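PDB 1R6V: fervidolysin, which breaks down keratin into peptides as a subtilisin-like serine protease, allowing the bacterium Fervidobacterium pennivorans to grow on native feathers. Local coordinates for residues A[22-27]-A[92-97]; A[31-36]-A[246-251]; A[149-154]-A[391-396]; A[395-400]-A[435-440]. The protein carries 1 engineered substitution. One frame throughout, in Å; residues are numbered along the deposited sequence.

Contact 1. Residues A[22-27]-A[92-97]; sequences GELRDG and VEPSYK
Gly-22 N donates to Val-92 O at 2.8 Å, with an N-H...O angle of 157°, and so ties the loop before strand 33-38 to the end of strand 89-93. One residue further along, the Tyr-96 hydroxyl gives its proton to Glu-23 O, OH to O 2.9 Å. That carbonyl oxygen lies at the ring edge, near the ring plane, with CE2 of Tyr-96 3.3 Å from Glu-23 O. At the far end the link is poorer: Lys-97 NZ reaches Gly-27 O at 3.4 Å, a weak bond.

The packing is modest. Leu-24 CD1 touches Pro-94 CD at 4.0 Å, while Pro-94 CG lies over one face of the Tyr-96 ring, toward its rim. Gly-22 fits where a side chain could not: a CB built on it would stand 2.6 Å from Glu-93 CB, a clash, and its CA already lies 3.9 Å from that atom. Helix 74-81 also takes part, since Tyr-78 bonds to Gly-22 O and touches both Leu-24 and Pro-94. The carboxylate of Glu-93 serves the catalytic domain instead, bonding to Thr-276 and Tyr-275.

The two firm bonds both end on main-chain oxygens, so within the propeptide the loop is held chiefly through its backbone, with a tyrosine hydroxyl as the one firm side-chain donor.

Contact 2. Residues A[31-36]-A[246-251]; sequences EGKILV and DDYVAA
The antiparallel sheet of the propeptide rests here on a helix of the subtilisin-like catalytic domain, strand 33-36 passing helix 246-251 with an axis separation of 10.1 Å and an angle of 43°. Lys-33 and Leu-35, two residues apart on the strand, both point toward the helix, and the first helical turn meets them.

Lys-33 and Asp-247 come tip to tip in a salt bridge, NZ to OD2 2.8 Å, which uses the syn lone pair of the carboxylate oxygen. A water accepts from Lys-33 NZ at 2.6 Å and donates to Asp-247 OD1, so both carboxylate oxygens are linked to the ammonium. OD1 also accepts a weak bond from Tyr-248 N. NZ lies at the edge of the Tyr-248 ring, 3.4 Å from CE1, and a second water connects it with the Tyr-248 hydroxyl. An alanine at Lys-33 would probably leave the buried carboxylate of Asp-247 without its countercharge in this contact and both waters without the amine that donates to them.

Asp-246 turns its carboxylate to other partners, Tyr-243 and Arg-98, and its OD2 accepts from Tyr-96 N. Beside the salt bridge, Leu-35 packs on the CB methylene of Asp-247, crossing it at about a right angle: CD2 meets Asp-247 CB at 3.6 Å, and the other methyl, CD1, lies 3.7 Å from Asp-247 N and 4.1 Å from Asp-246 CB.

Contact 3. Residues A[149-154]-A[391-396]; sequences EEASGT and VAVLLQ
Gln-396 OE1 accepts from the loop after helix 145-150: Ser-152 N at 2.9 Å, Gly-153 N at 2.9 Å and Thr-154 N at 3.0 Å. One amide oxygen thus gathers the N-H groups of three consecutive residues. Gly-153 N comes nearly along the C=O axis, whereas Ser-152 N and Thr-154 N stand above the carbonyl plane, Thr-154 N the farther out of it at 57°. The N-H directions differ too: the Ser-152 bond is fairly straight (159°), while the Gly-153 one is bent to 135° and the Thr-154 one about as much.

The glutamine reaches the loop as an extended chain, CG anti to its backbone N and CD anti beyond it. Thr-154 crosses it obliquely, its OG1 3.6 Å from Gln-396 OE1. Three donors on one oxygen would be expected to fix how the amide is turned.

Beside this polar grip, Val-393 packs against the loop. Its CG1 touches Ala-151 CB at 3.6 Å and Ala-151 O at 3.5 Å, while CG2 lies 3.9 Å from Ser-152 C. Gly-153 brings its CA to 3.6 Å from Ala-392 O, with a positive phi at which a side chain would jam against the preceding carbonyl oxygen. Glu-150 forms a salt bridge to Lys-397, and Leu-437 of helix 433-438 touches both Glu-150 and Ala-151.

The contact thus joins the loop that follows helix 145-150 to the C-terminal part of helix 380-397, which near its N-terminal end carries Ser-381, assigned as the charge-relay serine, as in other subtilases.

Contact 4. Residues A[395-400]-A[435-440]; sequences LQKFPN and AALQGP
Lys-397 NZ donates to Leu-437 O at 2.7 Å, joining the C-terminal ends of two helices of the subtilase catalytic domain, 380-397 and 433-438. The donor is tilted 28° from the carbonyl plane. The lysine chain is fully extended, with CG anti to the backbone N (chi1 -178°), and crosses Leu-437 obliquely; CD of Lys-397 and CD1 of Leu-437 are 3.5 Å apart, closer than usual van der Waals contact. A water accepts from the same NZ at 2.9 Å and makes a weak bond to Gln-438 O.

The Phe-398 ring lies beside the lysine chain. Leu-437 O lies at its edge, 3.7 Å from CZ and near the ring plane, and on one face Lys-397 CG sits over the ring centre. Gly-439, the first residue to leave helix 433-438, has positive phi, and a CB built on it would clash with Phe-398 CZ at 2.9 Å.

In the outer shell, Glu-150 forms a salt bridge with Lys-397, Leu-409 of helix 403-413 touches Phe-398, and Leu-147 and Leu-394 touch Leu-437. The ammonium thus serves a carboxylate, a helix-end carbonyl and a water together. A methionine in place of Lys-397 would probably leave Glu-150 without this countercharge and Leu-437 O without this donor. At the limit of the contact, Phe-398 CZ approaches Gly-439 CA to 4.1 Å.

From the N terminus, contact 1 closes a loop of 64 residues inside the propeptide. Contact 2 crosses it, opening at 31-36 within that loop and closing at 246-251, and so ties the propeptide sheet to the catalytic domain; the two touch, Glu-93 O with Leu-35 N and Ser-95 OG with Asp-246 N. Contact 3 opens before contact 2 closes, so these also cross, yet their nearest atoms are about 18 Å apart. It brings the loop after helix 145-150 onto helix 380-397 across 236 intervening residues. Contact 4 begins where contact 3 ends, sharing Leu-395 and Gln-396, and closes 34 residues onto helix 433-438. The Glu-150 to Lys-397 salt bridge joins the two.

Contact 1. Residues A[22-27]-A[92-97]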
loop_
_atom_site.group_PDB
_atom_site.type_symbol
_atom_site.label_atom_id
_atom_site.label_comp_id
_atom_site.label_asym_id
_atom_site.label_seq_id
_atom_site.Cartn_x
_atom_site.Cartn_y
_atom_site.Cartn_z
ATOM N N GLY A 22 -11.349 -5.158 0.636
ATOM C CA GLY A 22 -10.027 -5.276 1.223
ATOM C C GLY A 22 -9.982 -6.468 2.165
ATOM O O GLY A 22 -10.929 -6.717 2.916
ATOM N N GLU A 23 -8.878 -7.208 2.143
ATOM C CA GLU A 23 -8.748 -8.384 2.993
ATOM C C GLU A 23 -8.853 -8.037 4.466
ATOM O O GLU A 23 -8.252 -7.069 4.930
ATOM C CB GLU A 23 -7.411 -9.089 2.731
ATOM C CG GLU A 23 -7.199 -10.316 3.622
ATOM C CD GLU A 23 -5.923 -11.082 3.309
ATOM O OE1 GLU A 23 -5.659 -12.089 4.000
ATOM O OE2 GLU A 23 -5.194 -10.678 2.389
ATOM N N LEU A 24 -9.628 -8.838 5.193
ATOM C CA LEU A 24 -9.840 -8.653 6.622
ATOM C C LEU A 24 -8.991 -9.645 7.410
ATOM O O LEU A 24 -9.128 -10.857 7.240
ATOM C CB LEU A 24 -11.321 -8.854 6.948
ATOM C CG LEU A 24 -12.205 -7.612 7.130
ATOM C CD1 LEU A 24 -11.863 -6.540 6.137
ATOM C CD2 LEU A 24 -13.670 -8.014 7.049
ATOM N N ARG A 25 -8.123 -9.115 8.266
ATOM C CA ARG A 25 -7.219 -9.912 9.093
ATOM C C ARG A 25 -7.384 -9.488 10.550
ATOM O O ARG A 25 -7.220 -8.316 10.869
ATOM C CB ARG A 25 -5.781 -9.644 8.659
ATOM C CG ARG A 25 -4.750 -10.557 9.261
ATOM C CD ARG A 25 -4.736 -11.859 8.500
ATOM N NE ARG A 25 -3.374 -12.308 8.247
ATOM C CZ ARG A 25 -2.936 -12.726 7.065
ATOM N NH1 ARG A 25 -3.755 -12.749 6.020
ATOM N NH2 ARG A 25 -1.679 -13.126 6.933
ATOM N N ASP A 26 -7.700 -10.425 11.443
ATOM C CA ASP A 26 -7.873 -10.059 12.848
ATOM C C ASP A 26 -6.698 -9.258 13.394
ATOM O O ASP A 26 -5.539 -9.586 13.143
ATOM C CB ASP A 26 -8.084 -11.308 13.709
ATOM C CG ASP A 26 -9.388 -12.002 13.400
ATOM O OD1 ASP A 26 -10.437 -11.323 13.456
ATOM O OD2 ASP A 26 -9.365 -13.218 13.100
ATOM N N GLY A 27 -7.013 -8.198 14.133
ATOM C CA GLY A 27 -5.985 -7.360 14.720
ATOM C C GLY A 27 -5.198 -6.508 13.742
ATOM O O GLY A 27 -4.330 -5.742 14.152
ATOM N N VAL A 92 -13.787 -1.352 -1.513
ATOM C CA VAL A 92 -14.232 -1.029 -0.164
ATOM C C VAL A 92 -13.221 -1.719 0.722
ATOM O O VAL A 92 -13.061 -2.927 0.617
ATOM C CB VAL A 92 -15.619 -1.611 0.155
ATOM C CG1 VAL A 92 -16.015 -1.207 1.586
ATOM C CG2 VAL A 92 -16.648 -1.084 -0.837
ATOM N N GLU A 93 -12.539 -0.980 1.590
ATOM C CA GLU A 93 -11.537 -1.610 2.451
ATOM C C GLU A 93 -11.499 -0.927 3.814
ATOM O O GLU A 93 -12.021 0.165 3.971
ATOM C CB GLU A 93 -10.160 -1.464 1.787
ATOM C CG GLU A 93 -9.724 -0.008 1.664
ATOM C CD GLU A 93 -8.412 0.175 0.910
ATOM O OE1 GLU A 93 -7.997 1.336 0.751
ATOM O OE2 GLU A 93 -7.803 -0.832 0.481
ATOM N N PRO A 94 -10.888 -1.568 4.824
ATOM C CA PRO A 94 -10.823 -0.908 6.130
ATOM C C PRO A 94 -9.559 -0.027 6.138
ATOM O O PRO A 94 -8.798 -0.010 5.161
ATOM C CB PRO A 94 -10.662 -2.081 7.097
ATOM C CG PRO A 94 -9.791 -3.008 6.308
ATOM C CD PRO A 94 -10.421 -2.968 4.914
ATOM N N SER A 95 -9.355 0.721 7.217
ATOM C CA SER A 95 -8.126 1.486 7.376
ATOM C C SER A 95 -7.309 0.461 8.149
ATOM O O SER A 95 -7.782 -0.087 9.159
ATOM C CB SER A 95 -8.339 2.725 8.245
ATOM O OG SER A 95 -7.098 3.276 8.653
ATOM N N TYR A 96 -6.106 0.169 7.691
ATOM C CA TYR A 96 -5.293 -0.826 8.367
ATOM C C TYR A 96 -4.441 -0.278 9.508
ATOM O O TYR A 96 -4.195 0.921 9.598
ATOM C CB TYR A 96 -4.410 -1.538 7.350
ATOM C CG TYR A 96 -5.214 -2.368 6.372
ATOM C CD1 TYR A 96 -5.588 -1.848 5.133
ATOM C CD2 TYR A 96 -5.619 -3.665 6.693
ATOM C CE1 TYR A 96 -6.346 -2.603 4.231
ATOM C CE2 TYR A 96 -6.380 -4.432 5.788
ATOM C CZ TYR A 96 -6.735 -3.886 4.565
ATOM O OH TYR A 96 -7.486 -4.605 3.664
ATOM N N LYS A 97 -3.997 -1.174 10.386
ATOM C CA LYS A 97 -3.164 -0.770 11.506
ATOM C C LYS A 97 -1.769 -0.394 11.006
ATOM O O LYS A 97 -1.207 -1.079 10.145
ATOM C CB LYS A 97 -3.037 -1.921 12.516
ATOM C CG LYS A 97 -4.341 -2.353 13.175
ATOM C CD LYS A 97 -4.876 -1.302 14.139
ATOM C CE LYS A 97 -6.117 -1.792 14.858
ATOM N NZ LYS A 97 -5.875 -3.095 15.535
#

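Contact 2. Residues A[31-36]-A[246-251]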
loop_
_atom_site.group_PDB
_atom_site.type_symbol
_atom_site.label_atom_id
_atom_site.label_comp_id
_atom_site.label_asym_id
_atom_site.label_seq_id
_atom_site.Cartn_x
_atom_site.Cartn_y
_atom_site.Cartn_z
ATOM N N GLU A 31 -11.498 -0.988 13.559
ATOM C CA GLU A 31 -12.907 -1.332 13.469
ATOM C C GLU A 31 -13.811 -0.106 13.305
ATOM O O GLU A 31 -13.405 1.027 13.593
ATOM C CB GLU A 31 -13.311 -2.108 14.730
ATOM C CG GLU A 31 -14.700 -2.712 14.674
ATOM C CD GLU A 31 -14.846 -3.721 13.550
ATOM O OE1 GLU A 31 -14.451 -4.899 13.723
ATOM O OE2 GLU A 31 -15.351 -3.325 12.487
ATOM N N GLY A 32 -15.022 -0.353 12.804
ATOM C CA GLY A 32 -16.028 0.684 12.651
ATOM C C GLY A 32 -15.949 1.719 11.551
ATOM O O GLY A 32 -16.652 2.723 11.618
ATOM N N LYS A 33 -15.118 1.487 10.541
ATOM C CA LYS A 33 -14.987 2.445 9.453
ATOM C C LYS A 33 -14.573 1.745 8.167
ATOM O O LYS A 33 -13.826 0.768 8.207
ATOM C CB LYS A 33 -13.922 3.491 9.806
ATOM C CG LYS A 33 -13.573 4.429 8.657
ATOM C CD LYS A 33 -12.351 5.291 8.970
ATOM C CE LYS A 33 -12.686 6.424 9.921
ATOM N NZ LYS A 33 -11.520 7.360 10.017
ATOM N N ILE A 34 -15.078 2.238 7.041
ATOM C CA ILE A 34 -14.686 1.702 5.739
ATOM C C ILE A 34 -14.259 2.824 4.806
ATOM O O ILE A 34 -14.748 3.951 4.905
ATOM C CB ILE A 34 -15.817 0.898 5.037
ATOM C CG1 ILE A 34 -17.101 1.729 4.922
ATOM C CG2 ILE A 34 -16.055 -0.401 5.782
ATOM C CD1 ILE A 34 -18.222 0.988 4.101
ATOM N N LEU A 35 -13.303 2.520 3.929
ATOM C CA LEU A 35 -12.819 3.497 2.957
ATOM C C LEU A 35 -13.359 3.021 1.630
ATOM O O LEU A 35 -13.167 1.864 1.267
ATOM C CB LEU A 35 -11.281 3.527 2.905
ATOM C CG LEU A 35 -10.513 3.668 4.228
ATOM C CD1 LEU A 35 -9.133 4.213 3.931
ATOM C CD2 LEU A 35 -11.235 4.536 5.210
ATOM N N VAL A 36 -14.046 3.904 0.914
ATOM C CA VAL A 36 -14.640 3.540 -0.362
ATOM C C VAL A 36 -14.013 4.285 -1.528
ATOM O O VAL A 36 -14.068 5.511 -1.588
ATOM C CB VAL A 36 -16.176 3.813 -0.359
ATOM C CG1 VAL A 36 -16.794 3.400 -1.698
ATOM C CG2 VAL A 36 -16.840 3.023 0.802
ATOM N N ASP A 246 -5.560 5.291 7.614
ATOM C CA ASP A 246 -5.116 5.355 6.221
ATOM C C ASP A 246 -5.841 6.457 5.447
ATOM O O ASP A 246 -5.266 7.080 4.538
ATOM C CB ASP A 246 -5.334 4.015 5.522
ATOM C CG ASP A 246 -4.389 2.921 6.007
ATOM O OD1 ASP A 246 -3.349 3.225 6.624
ATOM O OD2 ASP A 246 -4.694 1.741 5.742
ATOM N N ASP A 247 -7.104 6.698 5.799
ATOM C CA ASP A 247 -7.866 7.745 5.144
ATOM C C ASP A 247 -7.322 9.136 5.481
ATOM O O ASP A 247 -7.157 9.956 4.581
ATOM C CB ASP A 247 -9.377 7.628 5.483
ATOM C CG ASP A 247 -9.658 7.522 6.981
ATOM O OD1 ASP A 247 -8.744 7.176 7.759
ATOM O OD2 ASP A 247 -10.821 7.774 7.380
ATOM N N TYR A 248 -7.012 9.411 6.747
ATOM C CA TYR A 248 -6.495 10.733 7.070
ATOM C C TYR A 248 -5.052 10.921 6.582
ATOM O O TYR A 248 -4.658 12.037 6.252
ATOM C CB TYR A 248 -6.635 11.033 8.569
ATOM C CG TYR A 248 -8.085 11.261 8.977
ATOM C CD1 TYR A 248 -8.837 10.246 9.560
ATOM C CD2 TYR A 248 -8.710 12.478 8.727
ATOM C CE1 TYR A 248 -10.193 10.443 9.884
ATOM C CE2 TYR A 248 -10.060 12.686 9.044
ATOM C CZ TYR A 248 -10.789 11.668 9.619
ATOM O OH TYR A 248 -12.114 11.870 9.927
ATOM N N VAL A 249 -4.275 9.844 6.523
ATOM C CA VAL A 249 -2.915 9.952 5.989
ATOM C C VAL A 249 -3.030 10.327 4.497
ATOM O O VAL A 249 -2.313 11.207 4.014
ATOM C CB VAL A 249 -2.129 8.628 6.128
ATOM C CG1 VAL A 249 -0.809 8.725 5.336
ATOM C CG2 VAL A 249 -1.816 8.369 7.620
ATOM N N ALA A 250 -3.927 9.661 3.769
ATOM C CA ALA A 250 -4.126 9.995 2.360
ATOM C C ALA A 250 -4.490 11.485 2.232
ATOM O O ALA A 250 -3.980 12.192 1.352
ATOM C CB ALA A 250 -5.233 9.100 1.739
ATOM N N ALA A 251 -5.372 11.968 3.104
ATOM C CA ALA A 251 -5.749 13.386 3.076
ATOM C C ALA A 251 -4.519 14.261 3.295
ATOM O O ALA A 251 -4.364 15.283 2.638
ATOM C CB ALA A 251 -6.778 13.688 4.161
HETATM O O HOH W 1 -9.103 6.808 10.897
HETATM O O HOH W 2 -13.053 9.657 11.546
#

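Contact 3. Residues A[149-154]-A[391-396]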
loop_
_atom_site.group_PDB
_atom_site.type_symbol
_atom_site.label_atom_id
_atom_site.label_comp_id
_atom_site.label_asym_id
_atom_site.label_seq_id
_atom_site.Cartn_x
_atom_site.Cartn_y
_atom_site.Cartn_z
ATOM N N GLU A 149 27.218 25.850 -1.094
ATOM C CA GLU A 149 27.295 27.074 -1.881
ATOM C C GLU A 149 26.688 26.846 -3.257
ATOM O O GLU A 149 26.175 27.779 -3.885
ATOM C CB GLU A 149 28.742 27.539 -2.033
ATOM C CG GLU A 149 29.405 27.923 -0.727
ATOM C CD GLU A 149 30.666 28.723 -0.959
ATOM O OE1 GLU A 149 30.546 29.864 -1.452
ATOM O OE2 GLU A 149 31.770 28.216 -0.662
ATOM N N GLU A 150 26.746 25.607 -3.734
ATOM C CA GLU A 150 26.171 25.288 -5.041
ATOM C C GLU A 150 24.680 24.964 -4.913
ATOM O O GLU A 150 23.856 25.442 -5.698
ATOM C CB GLU A 150 26.911 24.106 -5.695
ATOM C CG GLU A 150 26.187 23.550 -6.925
ATOM C CD GLU A 150 26.931 22.436 -7.637
ATOM O OE1 GLU A 150 27.805 21.786 -7.030
ATOM O OE2 GLU A 150 26.622 22.193 -8.820
ATOM N N ALA A 151 24.340 24.156 -3.913
ATOM C CA ALA A 151 22.953 23.750 -3.680
ATOM C C ALA A 151 22.751 23.380 -2.206
ATOM O O ALA A 151 23.597 22.716 -1.618
ATOM C CB ALA A 151 22.615 22.556 -4.566
ATOM N N SER A 152 21.627 23.803 -1.631
ATOM C CA SER A 152 21.318 23.530 -0.222
ATOM C C SER A 152 19.825 23.261 0.035
ATOM O O SER A 152 19.388 23.189 1.188
ATOM C CB SER A 152 21.758 24.717 0.635
ATOM O OG SER A 152 21.010 25.868 0.278
ATOM N N GLY A 153 19.046 23.128 -1.034
ATOM C CA GLY A 153 17.619 22.873 -0.880
ATOM C C GLY A 153 16.739 24.111 -0.987
ATOM O O GLY A 153 15.554 24.062 -0.684
ATOM N N THR A 154 17.316 25.229 -1.419
ATOM C CA THR A 154 16.560 26.475 -1.557
ATOM C C THR A 154 15.249 26.311 -2.332
ATOM O O THR A 154 15.247 25.773 -3.433
ATOM C CB THR A 154 17.410 27.531 -2.278
ATOM O OG1 THR A 154 18.664 27.660 -1.594
ATOM C CG2 THR A 154 16.702 28.877 -2.286
ATOM N N VAL A 391 17.760 14.426 -1.321
ATOM C CA VAL A 391 16.811 14.666 -2.412
ATOM C C VAL A 391 16.460 16.155 -2.522
ATOM O O VAL A 391 16.365 16.711 -3.626
ATOM C CB VAL A 391 15.494 13.842 -2.209
ATOM C CG1 VAL A 391 14.436 14.223 -3.278
ATOM C CG2 VAL A 391 15.801 12.349 -2.326
ATOM N N ALA A 392 16.231 16.809 -1.385
ATOM C CA ALA A 392 15.890 18.226 -1.420
ATOM C C ALA A 392 16.994 19.059 -2.072
ATOM O O ALA A 392 16.701 19.981 -2.836
ATOM C CB ALA A 392 15.599 18.739 -0.001
ATOM N N VAL A 393 18.249 18.747 -1.761
ATOM C CA VAL A 393 19.382 19.472 -2.358
ATOM C C VAL A 393 19.414 19.191 -3.871
ATOM O O VAL A 393 19.576 20.106 -4.689
ATOM C CB VAL A 393 20.736 19.061 -1.664
ATOM C CG1 VAL A 393 21.933 19.764 -2.341
ATOM C CG2 VAL A 393 20.694 19.489 -0.186
ATOM N N LEU A 394 19.212 17.935 -4.255
ATOM C CA LEU A 394 19.211 17.579 -5.674
ATOM C C LEU A 394 18.101 18.261 -6.457
ATOM O O LEU A 394 18.299 18.630 -7.618
ATOM C CB LEU A 394 19.074 16.066 -5.859
ATOM C CG LEU A 394 20.218 15.211 -5.298
ATOM C CD1 LEU A 394 19.886 13.737 -5.463
ATOM C CD2 LEU A 394 21.527 15.536 -6.036
ATOM N N LEU A 395 16.934 18.423 -5.840
ATOM C CA LEU A 395 15.815 19.042 -6.546
ATOM C C LEU A 395 16.084 20.504 -6.839
ATOM O O LEU A 395 15.464 21.078 -7.733
ATOM C CB LEU A 395 14.516 18.856 -5.760
ATOM C CG LEU A 395 14.018 17.401 -5.820
ATOM C CD1 LEU A 395 12.846 17.227 -4.883
ATOM C CD2 LEU A 395 13.632 17.036 -7.265
ATOM N N GLN A 396 16.998 21.116 -6.089
ATOM C CA GLN A 396 17.347 22.505 -6.368
ATOM C C GLN A 396 18.187 22.532 -7.639
ATOM O O GLN A 396 17.978 23.371 -8.522
ATOM C CB GLN A 396 18.177 23.128 -5.244
ATOM C CG GLN A 396 18.639 24.545 -5.594
ATOM C CD GLN A 396 19.502 25.159 -4.517
ATOM O OE1 GLN A 396 19.522 24.687 -3.382
ATOM N NE2 GLN A 396 20.217 26.225 -4.864
#

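Contact 4. Residues A[395-400]-A[435-440]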
loop_
_atom_site.group_PDB
_atom_site.type_symbol
_atom_site.label_atom_id
_atom_site.label_comp_id
_atom_site.label_asym_id
_atom_site.label_seq_id
_atom_site.Cartn_x
_atom_site.Cartn_y
_atom_site.Cartn_z
ATOM N N LEU A 395 16.934 18.423 -5.840
ATOM C CA LEU A 395 15.815 19.042 -6.546
ATOM C C LEU A 395 16.084 20.504 -6.839
ATOM O O LEU A 395 15.464 21.078 -7.733
ATOM C CB LEU A 395 14.516 18.856 -5.760
ATOM C CG LEU A 395 14.018 17.401 -5.820
ATOM C CD1 LEU A 395 12.846 17.227 -4.883
ATOM C CD2 LEU A 395 13.632 17.036 -7.265
ATOM N N GLN A 396 16.998 21.116 -6.089
ATOM C CA GLN A 396 17.347 22.505 -6.368
ATOM C C GLN A 396 18.187 22.532 -7.639
ATOM O O GLN A 396 17.978 23.371 -8.522
ATOM C CB GLN A 396 18.177 23.128 -5.244
ATOM C CG GLN A 396 18.639 24.545 -5.594
ATOM C CD GLN A 396 19.502 25.159 -4.517
ATOM O OE1 GLN A 396 19.522 24.687 -3.382
ATOM N NE2 GLN A 396 20.217 26.225 -4.864
ATOM N N LYS A 397 19.138 21.615 -7.738
ATOM C CA LYS A 397 20.011 21.579 -8.902
ATOM C C LYS A 397 19.383 21.002 -10.166
ATOM O O LYS A 397 19.741 21.402 -11.274
ATOM C CB LYS A 397 21.297 20.813 -8.592
ATOM C CG LYS A 397 22.265 20.787 -9.777
ATOM C CD LYS A 397 23.648 20.288 -9.398
ATOM C CE LYS A 397 24.597 20.355 -10.601
ATOM N NZ LYS A 397 25.974 19.893 -10.267
ATOM N N PHE A 398 18.467 20.055 -10.001
ATOM C CA PHE A 398 17.806 19.409 -11.140
ATOM C C PHE A 398 16.308 19.601 -10.961
ATOM O O PHE A 398 15.566 18.655 -10.680
ATOM C CB PHE A 398 18.167 17.922 -11.159
ATOM C CG PHE A 398 19.645 17.662 -11.116
ATOM C CD1 PHE A 398 20.257 17.223 -9.944
ATOM C CD2 PHE A 398 20.435 17.879 -12.243
ATOM C CE1 PHE A 398 21.628 17.005 -9.895
ATOM C CE2 PHE A 398 21.809 17.668 -12.208
ATOM C CZ PHE A 398 22.414 17.228 -11.031
ATOM N N PRO A 399 15.833 20.839 -11.148
ATOM C CA PRO A 399 14.410 21.117 -10.973
ATOM C C PRO A 399 13.449 20.326 -11.838
ATOM O O PRO A 399 12.295 20.138 -11.466
ATOM C CB PRO A 399 14.328 22.625 -11.197
ATOM C CG PRO A 399 15.429 22.891 -12.153
ATOM C CD PRO A 399 16.551 22.032 -11.629
ATOM N N ASN A 400 13.921 19.840 -12.980
ATOM C CA ASN A 400 13.032 19.078 -13.844
ATOM C C ASN A 400 13.081 17.565 -13.638
ATOM O O ASN A 400 12.466 16.813 -14.398
ATOM C CB ASN A 400 13.304 19.403 -15.321
ATOM C CG ASN A 400 13.050 20.862 -15.654
ATOM O OD1 ASN A 400 12.188 21.505 -15.058
ATOM N ND2 ASN A 400 13.793 21.385 -16.622
ATOM N N ALA A 435 28.667 13.072 -4.723
ATOM C CA ALA A 435 28.690 12.377 -6.007
ATOM C C ALA A 435 27.357 12.555 -6.737
ATOM O O ALA A 435 27.316 12.752 -7.958
ATOM C CB ALA A 435 28.991 10.882 -5.810
ATOM N N ALA A 436 26.255 12.502 -5.994
ATOM C CA ALA A 436 24.946 12.665 -6.628
ATOM C C ALA A 436 24.783 14.057 -7.231
ATOM O O ALA A 436 24.275 14.211 -8.348
ATOM C CB ALA A 436 23.827 12.407 -5.609
ATOM N N LEU A 437 25.231 15.076 -6.505
ATOM C CA LEU A 437 25.074 16.445 -6.976
ATOM C C LEU A 437 25.858 16.709 -8.263
ATOM O O LEU A 437 25.483 17.577 -9.055
ATOM C CB LEU A 437 25.493 17.434 -5.880
ATOM C CG LEU A 437 25.105 18.901 -6.072
ATOM C CD1 LEU A 437 23.594 19.041 -6.170
ATOM C CD2 LEU A 437 25.642 19.693 -4.904
ATOM N N GLN A 438 26.940 15.968 -8.463
ATOM C CA GLN A 438 27.750 16.125 -9.669
ATOM C C GLN A 438 26.941 15.748 -10.894
ATOM O O GLN A 438 27.122 16.314 -11.976
ATOM C CB GLN A 438 29.003 15.252 -9.600
ATOM C CG GLN A 438 30.014 15.750 -8.586
ATOM C CD GLN A 438 31.329 15.020 -8.678
ATOM O OE1 GLN A 438 31.903 14.897 -9.758
ATOM N NE2 GLN A 438 31.819 14.533 -7.546
ATOM N N GLY A 439 26.043 14.789 -10.714
ATOM C CA GLY A 439 25.209 14.346 -11.804
ATOM C C GLY A 439 26.031 13.741 -12.925
ATOM O O GLY A 439 27.090 13.158 -12.691
ATOM N N PRO A 440 25.553 13.860 -14.167
ATOM C CA PRO A 440 24.293 14.522 -14.495
ATOM C C PRO A 440 23.100 13.645 -14.102
ATOM O O PRO A 440 23.256 12.508 -13.667
ATOM C CB PRO A 440 24.397 14.701 -16.008
ATOM C CG PRO A 440 25.109 13.447 -16.420
ATOM C CD PRO A 440 26.223 13.372 -15.386
HETATM O O HOH W 3 27.705 19.567 -12.596
#